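Local coordinates for cellulose binding domain-containing protein (Clostridium clariflavum, PDB 4B96) that probably binds cellulose, as the calcium-containing family 3b carbohydrate-binding module at the end of a longer membrane-associated biomass-sensing protein, at residues F115-E118 against D119-S122; T137-S141 against D142-W146. All coordinates share one frame; numbering follows the deposited sequence.

Interaction 1: residues F115-E118 against D119-S122; sequences FNQE and DDWS. With CA (calcium ion), chain E.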
loop_
_atom_site.group_PDB
_atom_site.type_symbol
_atom_site.label_atom_id
_atom_site.label_comp_id
_atom_site.label_asym_id
_atom_site.label_seq_id
_atom_site.Cartn_x
_atom_site.Cartn_y
_atom_site.Cartn_z
ATOM N N PHE A 115 6.263 -14.363 -22.477
ATOM C CA PHE A 115 5.383 -14.334 -21.307
ATOM C C PHE A 115 3.941 -13.996 -21.736
ATOM O O PHE A 115 3.731 -13.379 -22.790
ATOM C CB PHE A 115 5.800 -13.214 -20.349
ATOM C CG PHE A 115 7.153 -13.383 -19.779
ATOM C CD1 PHE A 115 7.386 -14.299 -18.758
ATOM C CD2 PHE A 115 8.207 -12.566 -20.208
ATOM C CE1 PHE A 115 8.677 -14.434 -18.175
ATOM C CE2 PHE A 115 9.494 -12.691 -19.653
ATOM C CZ PHE A 115 9.748 -13.629 -18.623
ATOM N N ASN A 116 2.973 -14.365 -20.883
ATOM C CA ASN A 116 1.621 -13.847 -20.953
ATOM C C ASN A 116 1.459 -12.968 -19.726
ATOM O O ASN A 116 1.411 -13.474 -18.585
ATOM C CB ASN A 116 0.615 -15.018 -20.905
ATOM C CG ASN A 116 -0.848 -14.534 -20.747
ATOM O OD1 ASN A 116 -1.152 -13.346 -20.919
ATOM N ND2 ASN A 116 -1.748 -15.455 -20.400
ATOM N N GLN A 117 1.410 -11.658 -19.919
ATOM C CA GLN A 117 1.429 -10.742 -18.826
ATOM C C GLN A 117 0.057 -10.538 -18.206
ATOM O O GLN A 117 -0.064 -9.871 -17.164
ATOM C CB GLN A 117 1.901 -9.389 -19.327
ATOM C CG GLN A 117 3.278 -9.437 -19.974
ATOM C CD GLN A 117 3.890 -8.022 -20.102
ATOM O OE1 GLN A 117 4.439 -7.525 -19.146
ATOM N NE2 GLN A 117 3.766 -7.404 -21.267
ATOM N N GLU A 118 -0.952 -11.083 -18.853
ATOM C CA GLU A 118 -2.337 -10.767 -18.461
ATOM C C GLU A 118 -2.679 -11.123 -17.015
ATOM O O GLU A 118 -3.519 -10.481 -16.405
ATOM C CB GLU A 118 -3.344 -11.423 -19.392
ATOM C CG GLU A 118 -4.765 -10.834 -19.183
ATOM C CD GLU A 118 -5.803 -11.399 -20.154
ATOM O OE1 GLU A 118 -5.661 -12.586 -20.586
ATOM O OE2 GLU A 118 -6.760 -10.636 -20.476
ATOM N N ASP A 119 -2.022 -12.157 -16.475
ATOM C CA ASP A 119 -2.330 -12.625 -15.138
ATOM C C ASP A 119 -1.231 -12.234 -14.154
ATOM O O ASP A 119 -1.125 -12.818 -13.054
ATOM C CB ASP A 119 -2.512 -14.153 -15.208
ATOM C CG ASP A 119 -1.298 -14.880 -15.883
ATOM O OD1 ASP A 119 -0.204 -14.254 -16.136
ATOM O OD2 ASP A 119 -1.443 -16.109 -16.149
ATOM N N ASP A 120 -0.401 -11.244 -14.517
ATOM C CA ASP A 120 0.696 -10.844 -13.638
ATOM C C ASP A 120 0.235 -9.708 -12.727
ATOM O O ASP A 120 -0.234 -8.631 -13.199
ATOM C CB ASP A 120 1.900 -10.342 -14.465
ATOM C CG ASP A 120 2.536 -11.425 -15.307
ATOM O OD1 ASP A 120 2.241 -12.631 -15.128
ATOM O OD2 ASP A 120 3.385 -11.066 -16.162
ATOM N N TRP A 121 0.340 -9.915 -11.422
ATOM C CA TRP A 121 -0.165 -8.903 -10.476
ATOM C C TRP A 121 0.425 -7.488 -10.773
ATOM O O TRP A 121 -0.295 -6.485 -10.719
ATOM C CB TRP A 121 0.204 -9.335 -9.037
ATOM C CG TRP A 121 -0.279 -8.405 -7.880
ATOM C CD1 TRP A 121 0.472 -7.448 -7.207
ATOM C CD2 TRP A 121 -1.579 -8.373 -7.298
ATOM N NE1 TRP A 121 -0.318 -6.825 -6.249
ATOM C CE2 TRP A 121 -1.564 -7.391 -6.268
ATOM C CE3 TRP A 121 -2.757 -9.100 -7.532
ATOM C CZ2 TRP A 121 -2.673 -7.134 -5.453
ATOM C CZ3 TRP A 121 -3.852 -8.846 -6.732
ATOM C CH2 TRP A 121 -3.810 -7.858 -5.710
ATOM N N SER A 122 1.714 -7.396 -11.063
ATOM C CA SER A 122 2.324 -6.052 -11.190
ATOM C C SER A 122 2.119 -5.389 -12.558
ATOM O O SER A 122 2.591 -4.279 -12.761
ATOM C CB SER A 122 3.838 -6.113 -10.858
ATOM O OG SER A 122 4.000 -6.390 -9.470
HETATM CA CA CA E . 2.159 -14.492 -16.737
HETATM O O HOH W 1 3.478 -15.791 -18.396
HETATM O O HOH W 2 3.974 -8.414 -16.472
HETATM O O HOH W 3 0.910 -16.751 -17.042
HETATM O O HOH W 4 4.250 -13.403 -16.965
#

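Interaction 2: residues T137-S141 against D142-W146; sequences TVYIS and DKLVW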
loop_
_atom_site.group_PDB
_atom_site.type_symbol
_atom_site.label_atom_id
_atom_site.label_comp_id
_atom_site.label_asym_id
_atom_site.label_seq_id
_atom_site.Cartn_x
_atom_site.Cartn_y
_atom_site.Cartn_z
ATOM N N THR A 137 5.891 -3.734 -4.792
ATOM C CA THR A 137 6.156 -3.429 -3.376
ATOM C C THR A 137 7.593 -2.971 -3.082
ATOM O O THR A 137 8.534 -3.346 -3.778
ATOM C CB THR A 137 5.849 -4.624 -2.486
ATOM O OG1 THR A 137 6.451 -5.802 -3.024
ATOM C CG2 THR A 137 4.279 -4.849 -2.439
ATOM N N VAL A 138 7.754 -2.215 -1.994
ATOM C CA VAL A 138 9.087 -1.787 -1.564
ATOM C C VAL A 138 9.211 -2.130 -0.085
ATOM O O VAL A 138 8.252 -1.930 0.698
ATOM C CB VAL A 138 9.308 -0.228 -1.753
ATOM C CG1 VAL A 138 10.775 0.103 -1.438
ATOM C CG2 VAL A 138 8.980 0.179 -3.172
ATOM N N TYR A 139 10.390 -2.601 0.291
ATOM C CA TYR A 139 10.704 -2.933 1.663
ATOM C C TYR A 139 11.962 -2.207 2.085
ATOM O O TYR A 139 12.925 -2.120 1.333
ATOM C CB TYR A 139 10.974 -4.444 1.851
ATOM C CG TYR A 139 9.826 -5.250 1.322
ATOM C CD1 TYR A 139 9.672 -5.405 -0.059
ATOM C CD2 TYR A 139 8.842 -5.790 2.196
ATOM C CE1 TYR A 139 8.590 -6.076 -0.588
ATOM C CE2 TYR A 139 7.740 -6.521 1.683
ATOM C CZ TYR A 139 7.633 -6.656 0.283
ATOM O OH TYR A 139 6.573 -7.314 -0.331
ATOM N N ILE A 140 11.947 -1.734 3.327
ATOM C CA ILE A 140 13.186 -1.237 3.957
ATOM C C ILE A 140 13.452 -2.133 5.138
ATOM O O ILE A 140 12.583 -2.297 6.017
ATOM C CB ILE A 140 13.023 0.192 4.456
ATOM C CG1 ILE A 140 12.774 1.127 3.288
ATOM C CG2 ILE A 140 14.297 0.602 5.277
ATOM C CD1 ILE A 140 12.353 2.550 3.749
ATOM N N SER A 141 14.611 -2.772 5.119
ATOM C CA SER A 141 14.982 -3.861 6.052
ATOM C C SER A 141 13.830 -4.824 6.303
ATOM O O SER A 141 13.482 -5.123 7.465
ATOM C CB SER A 141 15.523 -3.303 7.364
ATOM O OG SER A 141 16.647 -2.474 7.095
ATOM N N ASP A 142 13.220 -5.255 5.206
ATOM C CA ASP A 142 12.154 -6.233 5.249
ATOM C C ASP A 142 10.814 -5.752 5.825
ATOM O O ASP A 142 9.876 -6.555 5.889
ATOM C CB ASP A 142 12.614 -7.520 5.955
ATOM C CG ASP A 142 13.837 -8.161 5.262
ATOM O OD1 ASP A 142 13.814 -8.320 4.004
ATOM O OD2 ASP A 142 14.811 -8.469 5.975
ATOM N N LYS A 143 10.705 -4.467 6.187
ATOM C CA LYS A 143 9.389 -3.872 6.494
ATOM C C LYS A 143 8.709 -3.348 5.184
ATOM O O LYS A 143 9.347 -2.672 4.374
ATOM C CB LYS A 143 9.546 -2.757 7.544
ATOM C CG LYS A 143 8.318 -2.566 8.383
ATOM C CD LYS A 143 8.553 -1.644 9.577
ATOM C CE LYS A 143 9.990 -1.727 10.155
ATOM N NZ LYS A 143 10.197 -0.775 11.325
ATOM N N LEU A 144 7.424 -3.658 4.964
ATOM C CA LEU A 144 6.753 -3.283 3.717
ATOM C C LEU A 144 6.435 -1.792 3.812
ATOM O O LEU A 144 5.755 -1.374 4.755
ATOM C CB LEU A 144 5.429 -4.075 3.586
ATOM C CG LEU A 144 4.535 -3.664 2.410
ATOM C CD1 LEU A 144 5.248 -3.838 1.024
ATOM C CD2 LEU A 144 3.261 -4.573 2.474
ATOM N N VAL A 145 6.971 -0.965 2.911
ATOM C CA VAL A 145 6.810 0.489 3.042
ATOM C C VAL A 145 6.031 1.100 1.880
ATOM O O VAL A 145 5.776 2.302 1.883
ATOM C CB VAL A 145 8.153 1.244 3.222
ATOM C CG1 VAL A 145 8.851 0.769 4.480
ATOM C CG2 VAL A 145 9.049 1.053 1.944
ATOM N N TRP A 146 5.633 0.267 0.910
ATOM C CA TRP A 146 4.934 0.774 -0.259
ATOM C C TRP A 146 4.330 -0.407 -0.964
ATOM O O TRP A 146 5.002 -1.433 -1.143
ATOM C CB TRP A 146 5.921 1.449 -1.269
ATOM C CG TRP A 146 5.189 1.829 -2.542
ATOM C CD1 TRP A 146 5.022 1.023 -3.700
ATOM C CD2 TRP A 146 4.441 3.022 -2.785
ATOM N NE1 TRP A 146 4.205 1.681 -4.598
ATOM C CE2 TRP A 146 3.853 2.899 -4.073
ATOM C CE3 TRP A 146 4.232 4.216 -2.054
ATOM C CZ2 TRP A 146 3.081 3.919 -4.643
ATOM C CZ3 TRP A 146 3.413 5.218 -2.606
ATOM C CH2 TRP A 146 2.870 5.073 -3.905
HETATM O O HOH W 5 14.404 -4.754 2.681
#

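Interaction 1: residues F115-E118 against D119-S122
The calcium site of this carbohydrate-binding module is built on a tight turn following strand 115-116, where Asn-116 meets Asp-119 and Asp-120 around the metal. Asn-116 contributes its backbone O, 2.2 Å from the calcium, and each aspartate reaches in with a single carboxylate oxygen. Asp-120 OD1 lies 2.5 Å from the calcium, and Asp-119 also uses its OD1. The carbonyl O of Lys-47 and three waters bring the shell to seven oxygens. Neither second oxygen binds the ion: OD2 stays 4.0 Å from the calcium in Asp-119 and 3.7 Å in Asp-120. Each OD2 instead accepts from a calcium-bound water, 2.6 Å from OD2 of Asp-119 in one case and equally far from OD2 of Asp-120 in the other. The third bound water takes the N-H of Asn-116. Asp-119 places CG between its backbone N and carbonyl carbon (chi1 53°), which swings the carboxylate back over the turn to the metal.

Two bonds shape the backbone. Asn-116 OD1 receives the N-H of Glu-118 from above its carbonyl plane, an Asx turn, and the N-H of Asp-120 reaches Gln-117 O at 3.0 Å with an angle of 159°. The side chains of Gln-117 and Asp-120 come together through water: one molecule donates to Gln-117 OE1 and to Asp-120 OD2, at 2.7 Å from the latter, while Gln-117 NE2 is held by the carbonyls of Ser-15 and Gln-13.

Asn-116 O and Asp-119 OD1 lie just 3.0 Å apart with no proton between them. The doubly charged ion would pay for that crowding of oxygens, and the two aspartates should roughly balance its charge, so the fold of this turn and the binding of calcium appear closely coupled.

Interaction 2: residues T137-S141 against D142-W146
Leu-144 lies over one face of the Tyr-139 ring in a beta hairpin that closes one sheet of the beta-sandwich through a type I' turn, Ile-140 to Lys-143. Its CD1 stands 4.1 Å from the ring centroid, 27° off the normal, a CH-pi contact. With CG anti to the backbone N (chi1 173°), the leucine carries CD1 over the ring and on to Thr-137 CB, 3.6 Å away, across the direction of the threonine side chain. Tyr-139 OH is held by Glu-149, and the ring has a cation-pi partner in Arg-43. Leu-144 also packs on Leu-144 of the second subunit.

The other face of the hairpin carries Val-138, Ile-140 and Trp-146, with Val-138 and Trp-146 resting on Leu-7 of strand 5-9 in the opposing sheet. Val-138 CB meets Trp-146 CB at 3.8 Å, the two side chains slanting past each other. Val-145 runs nearly at right angles to Ile-140 and sets CG2 4.0 Å from Ile-140 CG1.

Near the turn, Ile-140 and Lys-143 exchange a pair of backbone hydrogen bonds. Farther along, Val-145 and Trp-146 both face Val-138, a classic beta bulge: Val-138 O takes a nearly straight bond from Val-145 N (2.7 Å, 174°) and a weak one from Trp-146 N at 3.4 Å.

How the interactions relate
Interaction 1 and interaction 2 follow one another along the chain within the same module, their centres about 22 Å apart and their nearest atoms about 6 Å apart without touching. Both reach the second subunit. In interaction 1 Gln-117 and Asp-120 are buried while Glu-118 is exposed; in interaction 2 Val-138, Tyr-139, Val-145 and Trp-146 are buried and the turn residues Ser-141 and Asp-142 exposed. Residues 115-122, largely loop, have ionic chemistry: oxygens, waters and a metal. Residues 137-146 are mostly strand and combine regular backbone bonds with apolar and aromatic side chains facing both ways. Strand 40-47 links them, ending in the Lys-47 carbonyl at the calcium and pairing with strand 136-140.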